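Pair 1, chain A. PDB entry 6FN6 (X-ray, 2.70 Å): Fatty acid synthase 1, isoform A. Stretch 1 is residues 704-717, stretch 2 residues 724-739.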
# COMPACT_ATOMS: atom_id res chain seq x y z
N GLN A 704 -6.68 -0.78 21.27
CA GLN A 704 -6.29 -0.38 22.62
C GLN A 704 -6.40 1.13 22.78
O GLN A 704 -5.41 1.81 23.06
CB GLN A 704 -4.86 -0.82 22.93
CG GLN A 704 -4.58 -2.29 22.67
CD GLN A 704 -3.19 -2.71 23.11
OE1 GLN A 704 -2.45 -3.34 22.35
NE2 GLN A 704 -2.83 -2.36 24.34
N MET A 705 -7.61 1.65 22.63
CA MET A 705 -7.84 3.09 22.69
C MET A 705 -7.74 3.58 24.13
O MET A 705 -8.18 2.90 25.06
CB MET A 705 -9.20 3.44 22.09
CG MET A 705 -10.40 2.86 22.83
SD MET A 705 -11.96 3.57 22.26
CE MET A 705 -13.13 2.64 23.22
N LYS A 706 -7.15 4.76 24.31
CA LYS A 706 -6.97 5.34 25.63
C LYS A 706 -7.70 6.68 25.75
O LYS A 706 -7.90 7.38 24.76
CB LYS A 706 -5.49 5.54 25.94
CG LYS A 706 -4.85 4.43 26.75
CD LYS A 706 -4.42 3.27 25.88
CE LYS A 706 -3.73 2.19 26.70
NZ LYS A 706 -3.16 1.11 25.84
N LYS A 707 -8.08 7.02 26.98
CA LYS A 707 -8.79 8.26 27.25
C LYS A 707 -7.97 9.47 26.78
O LYS A 707 -6.75 9.49 26.90
CB LYS A 707 -9.10 8.37 28.74
CG LYS A 707 -9.68 9.70 29.19
CD LYS A 707 -10.07 9.65 30.66
CE LYS A 707 -10.48 11.02 31.19
NZ LYS A 707 -9.34 11.98 31.23
N GLY A 708 -8.66 10.47 26.24
CA GLY A 708 -8.01 11.69 25.81
C GLY A 708 -7.50 11.64 24.38
O GLY A 708 -7.13 12.67 23.81
N GLU A 709 -7.48 10.45 23.79
CA GLU A 709 -7.03 10.28 22.42
C GLU A 709 -8.07 10.80 21.44
O GLU A 709 -9.23 11.02 21.81
CB GLU A 709 -6.72 8.82 22.12
CG GLU A 709 -5.49 8.28 22.84
CD GLU A 709 -5.08 6.90 22.36
OE1 GLU A 709 -5.98 6.06 22.12
OE2 GLU A 709 -3.87 6.65 22.21
N LYS A 710 -7.65 10.99 20.19
CA LYS A 710 -8.55 11.42 19.12
C LYS A 710 -8.85 10.25 18.19
O LYS A 710 -7.94 9.57 17.73
CB LYS A 710 -7.94 12.58 18.33
CG LYS A 710 -7.51 13.78 19.16
CD LYS A 710 -6.72 14.77 18.31
CE LYS A 710 -6.31 16.00 19.11
NZ LYS A 710 -5.41 16.88 18.32
N ILE A 711 -10.13 10.02 17.91
CA ILE A 711 -10.51 8.94 17.00
C ILE A 711 -11.43 9.44 15.90
O ILE A 711 -12.36 10.21 16.14
CB ILE A 711 -11.17 7.78 17.76
CG1 ILE A 711 -11.40 6.59 16.82
CG2 ILE A 711 -12.50 8.22 18.37
CD1 ILE A 711 -11.66 5.28 17.53
N LEU A 712 -11.18 8.97 14.68
CA LEU A 712 -12.02 9.29 13.53
C LEU A 712 -12.94 8.12 13.23
O LEU A 712 -12.49 7.08 12.75
CB LEU A 712 -11.16 9.62 12.31
CG LEU A 712 -11.92 9.84 10.99
CD1 LEU A 712 -12.88 11.01 11.11
CD2 LEU A 712 -10.95 10.06 9.84
N ILE A 713 -14.23 8.29 13.53
CA ILE A 713 -15.23 7.26 13.27
C ILE A 713 -16.00 7.61 12.00
O ILE A 713 -16.85 8.50 12.01
CB ILE A 713 -16.21 7.10 14.45
CG1 ILE A 713 -15.48 7.08 15.79
CG2 ILE A 713 -17.06 5.85 14.26
CD1 ILE A 713 -14.62 5.87 16.01
N HIS A 714 -15.70 6.91 10.91
CA HIS A 714 -16.44 7.11 9.67
C HIS A 714 -17.83 6.50 9.78
O HIS A 714 -18.07 5.63 10.61
CB HIS A 714 -15.68 6.50 8.49
CG HIS A 714 -14.60 7.38 7.94
ND1 HIS A 714 -14.74 8.75 7.83
CD2 HIS A 714 -13.36 7.09 7.48
CE1 HIS A 714 -13.64 9.26 7.31
NE2 HIS A 714 -12.78 8.28 7.09
N ALA A 715 -18.75 6.98 8.94
CA ALA A 715 -20.13 6.50 8.93
C ALA A 715 -20.74 6.60 10.32
O ALA A 715 -21.23 5.62 10.87
CB ALA A 715 -20.18 5.06 8.44
N GLY A 716 -20.71 7.81 10.88
CA GLY A 716 -21.16 8.04 12.24
C GLY A 716 -22.56 7.53 12.53
O GLY A 716 -22.77 6.81 13.51
N SER A 717 -23.51 7.89 11.68
CA SER A 717 -24.91 7.54 11.92
C SER A 717 -25.27 6.17 11.34
O SER A 717 -26.40 5.94 10.93
CB SER A 717 -25.83 8.61 11.32
OG SER A 717 -25.99 8.43 9.93
N ALA A 724 -19.83 2.81 17.90
CA ALA A 724 -18.46 3.27 18.08
C ALA A 724 -18.40 4.61 18.80
O ALA A 724 -17.63 4.79 19.74
CB ALA A 724 -17.75 3.36 16.74
N ILE A 725 -19.23 5.55 18.36
CA ILE A 725 -19.26 6.89 18.94
C ILE A 725 -19.64 6.81 20.42
O ILE A 725 -19.04 7.49 21.26
CB ILE A 725 -20.24 7.81 18.18
CG1 ILE A 725 -19.77 7.99 16.73
CG2 ILE A 725 -20.36 9.17 18.87
CD1 ILE A 725 -20.82 8.61 15.82
N SER A 726 -20.63 5.99 20.74
CA SER A 726 -21.10 5.85 22.11
C SER A 726 -20.00 5.34 23.03
O SER A 726 -19.75 5.91 24.09
CB SER A 726 -22.31 4.90 22.16
OG SER A 726 -22.82 4.79 23.47
N VAL A 727 -19.34 4.26 22.63
CA VAL A 727 -18.30 3.66 23.45
C VAL A 727 -17.11 4.61 23.56
O VAL A 727 -16.57 4.83 24.65
CB VAL A 727 -17.86 2.29 22.90
CG1 VAL A 727 -16.75 1.68 23.75
CG2 VAL A 727 -19.04 1.34 22.83
N ALA A 728 -16.69 5.17 22.43
CA ALA A 728 -15.56 6.08 22.40
C ALA A 728 -15.78 7.26 23.34
O ALA A 728 -14.95 7.54 24.21
CB ALA A 728 -15.31 6.58 20.98
N LEU A 729 -16.89 7.96 23.17
CA LEU A 729 -17.22 9.10 24.02
C LEU A 729 -17.29 8.67 25.48
O LEU A 729 -16.97 9.45 26.38
CB LEU A 729 -18.55 9.73 23.59
CG LEU A 729 -18.56 10.50 22.26
CD1 LEU A 729 -19.95 11.02 21.96
CD2 LEU A 729 -17.55 11.64 22.26
N ALA A 730 -17.70 7.43 25.71
CA ALA A 730 -17.79 6.90 27.07
C ALA A 730 -16.41 6.74 27.68
O ALA A 730 -16.21 6.96 28.87
CB ALA A 730 -18.53 5.57 27.07
N HIS A 731 -15.44 6.34 26.85
CA HIS A 731 -14.07 6.15 27.32
C HIS A 731 -13.32 7.49 27.40
O HIS A 731 -12.22 7.55 27.96
CB HIS A 731 -13.33 5.18 26.40
CG HIS A 731 -13.57 3.74 26.72
ND1 HIS A 731 -12.55 2.87 27.04
CD2 HIS A 731 -14.72 3.02 26.79
CE1 HIS A 731 -13.06 1.67 27.29
NE2 HIS A 731 -14.37 1.74 27.14
N GLY A 732 -13.91 8.54 26.84
CA GLY A 732 -13.39 9.88 26.99
C GLY A 732 -12.53 10.38 25.85
O GLY A 732 -11.78 11.35 26.01
N LEU A 733 -12.62 9.74 24.69
CA LEU A 733 -11.87 10.17 23.53
C LEU A 733 -12.52 11.37 22.85
O LEU A 733 -13.73 11.59 22.97
CB LEU A 733 -11.72 9.04 22.51
CG LEU A 733 -10.65 7.98 22.80
CD1 LEU A 733 -11.00 7.14 24.02
CD2 LEU A 733 -10.44 7.10 21.58
N THR A 734 -11.71 12.16 22.16
CA THR A 734 -12.22 13.18 21.26
C THR A 734 -12.62 12.51 19.95
O THR A 734 -11.83 11.77 19.36
CB THR A 734 -11.18 14.29 21.00
OG1 THR A 734 -10.96 15.03 22.21
CG2 THR A 734 -11.65 15.25 19.90
N VAL A 735 -13.85 12.75 19.52
CA VAL A 735 -14.40 12.04 18.37
C VAL A 735 -14.59 12.95 17.16
O VAL A 735 -15.16 14.04 17.26
CB VAL A 735 -15.73 11.36 18.75
CG1 VAL A 735 -16.41 10.78 17.53
CG2 VAL A 735 -15.50 10.28 19.78
N PHE A 736 -14.08 12.49 16.02
CA PHE A 736 -14.40 13.06 14.72
C PHE A 736 -15.26 12.06 13.96
O PHE A 736 -15.07 10.85 14.09
CB PHE A 736 -13.13 13.40 13.94
CG PHE A 736 -12.31 14.49 14.56
CD1 PHE A 736 -12.52 15.82 14.22
CD2 PHE A 736 -11.32 14.20 15.49
CE1 PHE A 736 -11.77 16.83 14.79
CE2 PHE A 736 -10.56 15.21 16.06
CZ PHE A 736 -10.79 16.52 15.71
N THR A 737 -16.23 12.54 13.18
CA THR A 737 -17.06 11.65 12.39
C THR A 737 -17.44 12.23 11.03
O THR A 737 -17.15 13.39 10.73
CB THR A 737 -18.38 11.29 13.12
OG1 THR A 737 -19.14 12.48 13.37
CG2 THR A 737 -18.08 10.59 14.43
N THR A 738 -18.09 11.40 10.23
CA THR A 738 -18.61 11.82 8.93
C THR A 738 -20.03 11.28 8.75
O THR A 738 -20.41 10.29 9.38
CB THR A 738 -17.71 11.33 7.79
OG1 THR A 738 -17.45 9.93 7.93
CG2 THR A 738 -16.39 12.09 7.79
N VAL A 739 -20.80 11.95 7.90
CA VAL A 739 -22.20 11.57 7.68
C VAL A 739 -22.56 11.68 6.20
O VAL A 739 -21.94 12.44 5.45
CB VAL A 739 -23.15 12.44 8.52
CG1 VAL A 739 -22.98 12.14 10.00
CG2 VAL A 739 -22.92 13.92 8.23

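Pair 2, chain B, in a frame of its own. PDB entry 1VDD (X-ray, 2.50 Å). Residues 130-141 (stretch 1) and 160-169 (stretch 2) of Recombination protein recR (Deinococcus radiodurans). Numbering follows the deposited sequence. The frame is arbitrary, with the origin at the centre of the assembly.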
# COMPACT_ATOMS: atom_id res chain seq x y z
N ARG B 130 40.55 18.34 -4.81
CA ARG B 130 40.14 17.98 -6.17
C ARG B 130 39.52 19.16 -6.91
O ARG B 130 39.45 19.15 -8.14
CB ARG B 130 39.12 16.84 -6.16
CG ARG B 130 39.68 15.50 -5.75
CD ARG B 130 38.60 14.46 -5.81
NE ARG B 130 38.12 14.25 -7.17
CZ ARG B 130 36.98 13.61 -7.45
NH1 ARG B 130 36.24 13.13 -6.46
NH2 ARG B 130 36.60 13.43 -8.71
N VAL B 131 39.07 20.16 -6.17
CA VAL B 131 38.43 21.32 -6.77
C VAL B 131 39.38 22.45 -7.12
O VAL B 131 40.12 22.95 -6.27
CB VAL B 131 37.31 21.88 -5.84
CG1 VAL B 131 36.64 23.09 -6.50
CG2 VAL B 131 36.28 20.79 -5.55
N GLY B 132 39.35 22.84 -8.39
CA GLY B 132 40.19 23.92 -8.87
C GLY B 132 39.37 24.88 -9.70
O GLY B 132 38.13 24.79 -9.72
N GLN B 133 40.03 25.79 -10.40
CA GLN B 133 39.32 26.75 -11.23
C GLN B 133 39.06 26.20 -12.64
O GLN B 133 39.77 25.30 -13.11
CB GLN B 133 40.10 28.06 -11.30
CG GLN B 133 40.26 28.72 -9.94
CD GLN B 133 41.18 29.93 -9.97
OE1 GLN B 133 41.43 30.56 -8.93
NE2 GLN B 133 41.69 30.26 -11.15
N GLY B 134 38.04 26.74 -13.29
CA GLY B 134 37.70 26.28 -14.62
C GLY B 134 37.04 24.93 -14.48
O GLY B 134 37.03 24.12 -15.41
N MET B 135 36.48 24.71 -13.29
CA MET B 135 35.79 23.47 -12.93
C MET B 135 34.42 23.79 -12.35
O MET B 135 34.15 24.91 -11.92
CB MET B 135 36.59 22.70 -11.89
CG MET B 135 37.48 21.59 -12.43
SD MET B 135 38.53 20.93 -11.12
CE MET B 135 37.38 19.88 -10.24
N GLU B 136 33.55 22.79 -12.32
CA GLU B 136 32.23 22.97 -11.76
C GLU B 136 31.94 21.92 -10.71
O GLU B 136 32.27 20.74 -10.87
CB GLU B 136 31.16 22.89 -12.86
CG GLU B 136 29.73 22.79 -12.33
CD GLU B 136 28.67 22.82 -13.43
OE1 GLU B 136 28.82 22.11 -14.45
OE2 GLU B 136 27.68 23.57 -13.26
N VAL B 137 31.33 22.34 -9.61
CA VAL B 137 30.98 21.39 -8.58
C VAL B 137 29.47 21.35 -8.48
O VAL B 137 28.84 22.28 -7.99
CB VAL B 137 31.59 21.76 -7.21
CG1 VAL B 137 31.09 20.80 -6.15
CG2 VAL B 137 33.11 21.70 -7.30
N ILE B 138 28.91 20.26 -8.98
CA ILE B 138 27.47 20.09 -8.95
C ILE B 138 27.14 19.45 -7.62
O ILE B 138 27.70 18.41 -7.28
CB ILE B 138 26.99 19.15 -10.07
CG1 ILE B 138 27.36 19.73 -11.43
CG2 ILE B 138 25.51 18.92 -9.94
CD1 ILE B 138 27.18 18.76 -12.59
N LEU B 139 26.26 20.08 -6.86
CA LEU B 139 25.88 19.54 -5.57
C LEU B 139 24.62 18.71 -5.76
O LEU B 139 23.53 19.24 -5.99
CB LEU B 139 25.65 20.67 -4.57
CG LEU B 139 26.88 21.57 -4.49
CD1 LEU B 139 26.62 22.69 -3.49
CD2 LEU B 139 28.10 20.74 -4.10
N ALA B 140 24.79 17.40 -5.66
CA ALA B 140 23.68 16.48 -5.85
C ALA B 140 23.32 15.71 -4.60
O ALA B 140 23.01 14.52 -4.67
CB ALA B 140 23.99 15.53 -6.97
N THR B 141 23.37 16.38 -3.45
CA THR B 141 22.98 15.74 -2.21
C THR B 141 21.46 15.74 -2.20
O THR B 141 20.83 16.41 -3.02
CB THR B 141 23.49 16.50 -0.99
OG1 THR B 141 22.83 17.76 -0.90
CG2 THR B 141 24.98 16.72 -1.08
N PRO B 160 35.75 29.55 -1.62
CA PRO B 160 37.10 30.11 -1.77
C PRO B 160 37.91 29.55 -2.93
O PRO B 160 38.77 30.24 -3.46
CB PRO B 160 37.74 29.83 -0.40
CG PRO B 160 36.98 28.65 0.10
CD PRO B 160 35.57 28.99 -0.28
N LEU B 161 37.66 28.30 -3.32
CA LEU B 161 38.38 27.73 -4.46
C LEU B 161 37.69 28.35 -5.68
O LEU B 161 36.52 28.73 -5.60
CB LEU B 161 38.25 26.20 -4.48
CG LEU B 161 38.83 25.48 -3.25
CD1 LEU B 161 37.86 25.61 -2.09
CD2 LEU B 161 39.07 24.02 -3.57
N GLY B 162 38.38 28.46 -6.81
CA GLY B 162 37.77 29.12 -7.95
C GLY B 162 36.83 28.40 -8.89
O GLY B 162 36.82 28.70 -10.09
N ALA B 163 36.01 27.48 -8.38
CA ALA B 163 35.10 26.73 -9.24
C ALA B 163 33.64 27.18 -9.25
O ALA B 163 33.16 27.84 -8.34
CB ALA B 163 35.16 25.26 -8.89
N ALA B 164 32.93 26.83 -10.31
CA ALA B 164 31.52 27.18 -10.38
C ALA B 164 30.78 26.13 -9.54
O ALA B 164 30.97 24.93 -9.71
CB ALA B 164 31.05 27.16 -11.83
N ILE B 165 29.95 26.58 -8.61
CA ILE B 165 29.19 25.66 -7.79
C ILE B 165 27.73 25.70 -8.23
O ILE B 165 27.17 26.77 -8.45
CB ILE B 165 29.26 26.04 -6.30
CG1 ILE B 165 30.70 25.92 -5.80
CG2 ILE B 165 28.35 25.13 -5.48
CD1 ILE B 165 30.87 26.28 -4.33
N SER B 166 27.13 24.52 -8.36
CA SER B 166 25.75 24.43 -8.77
C SER B 166 25.05 23.38 -7.94
O SER B 166 25.70 22.50 -7.38
CB SER B 166 25.66 24.07 -10.26
OG SER B 166 26.35 22.86 -10.54
N ARG B 167 23.73 23.48 -7.86
CA ARG B 167 22.90 22.54 -7.12
C ARG B 167 21.87 21.98 -8.13
O ARG B 167 21.45 22.71 -9.04
CB ARG B 167 22.18 23.27 -5.99
CG ARG B 167 21.30 22.40 -5.13
CD ARG B 167 22.11 21.55 -4.18
NE ARG B 167 21.28 21.07 -3.08
CZ ARG B 167 20.97 19.79 -2.87
NH1 ARG B 167 21.41 18.85 -3.70
NH2 ARG B 167 20.23 19.47 -1.83
N ILE B 168 21.49 20.71 -7.98
CA ILE B 168 20.54 20.12 -8.91
C ILE B 168 19.20 20.81 -8.72
O ILE B 168 18.92 21.35 -7.65
CB ILE B 168 20.42 18.58 -8.72
CG1 ILE B 168 20.05 18.24 -7.28
CG2 ILE B 168 21.73 17.93 -9.06
CD1 ILE B 168 19.95 16.75 -7.04
N ALA B 169 18.36 20.78 -9.74
CA ALA B 169 17.07 21.47 -9.70
C ALA B 169 15.96 20.89 -8.82
O ALA B 169 15.50 19.77 -9.02
CB ALA B 169 16.55 21.66 -11.13

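The sharpest difference lies where Thr737(A) of pair 1 falls on Arg167(B) of pair 2. Thr737(A) is short, and its CG2 rests 4.0 Å from CB of Ile713(A). Arg167(B) instead folds back over the neighbouring strand: its CD lies 3.7 Å from CB of Leu139(B), and its NH1 donates to O of Leu139(B) at 3.1 Å and to O of Thr141(B) at 2.6 Å. A compact side chain in pair 1 thus gives way in pair 2 to a buried guanidinium that binds backbone carbonyls.

Beneath this difference the frame is the same. Fourteen central residues superpose with an RMSD of 0.9 Å, and in each pair two parallel strands run side by side, their axes 16° and 18° apart. Four central rungs match bond for bond; the ends differ. N of Thr734(A) donates to O of Glu709(A), and N of Ala164(B) to O of Met135(B), both at 2.8 Å. Before them, N of Gly708(A) donates to O of Gly732(A) at 3.2 Å, but N of Gly134(B) is 3.9 Å from O of Gly162(B), unbonded. At the far end, N of Ile168(B) donates to O of Leu139(B) at 3.2 Å, whereas N of Thr738(A) stays 3.6 Å from O of Ile713(A), without a bond. Each strand both gives and accepts, and the register is the same in both pairs.

The first strand puts Ile711(A) and Ile713(A), matched by Val137(B) and Leu139(B), on the face that also carries Thr737(A) and Arg167(B); these first-strand residues are all apolar, but the bulk is distributed differently. In pair 1 a helix runs nearly antiparallel to the first strand, and its small residues admit the isoleucines: CG2 of Ile713(A) meets CB of Ala724(A) at 3.6 Å. Leu733(A) fills the space near the start of the strands, its CD2 3.9 Å from both CB of Met705(A) and CB of Ile711(A). Its counterpart is the much smaller Ala163(B), whose CB is met by CG1 of Val131(B) at 3.6 Å.

The other face pairs Lys710(A) and Phe736(A) with Glu136(B) and Ser166(B). Phe736(A) offers its ring edge to CB of Lys710(A), 4.4 Å from CE2. Pair 2 puts a polar link there: OG of Ser166(B) donates to OE2 of Glu136(B) at 3.1 Å.

The turn into the second strand keeps glycine in both, Gly732(A) on Gly162(B). An ideal CB on Gly162(B) would fall 2.0 Å from CG of Gln133(B), a clash; on Gly732(A) it would lie a tight 3.0 Å from CG of Lys707(A), and the positive phi there would also jam it against the preceding carbonyl. The side-chain centres of Lys707(A) and Gln133(B) nearly coincide, although their chi1 rotamers differ, t and m. The rule to copy is a parallel backbone ladder, a glycine where the opposing chain crowds in, and faces that can be filled in more than one way.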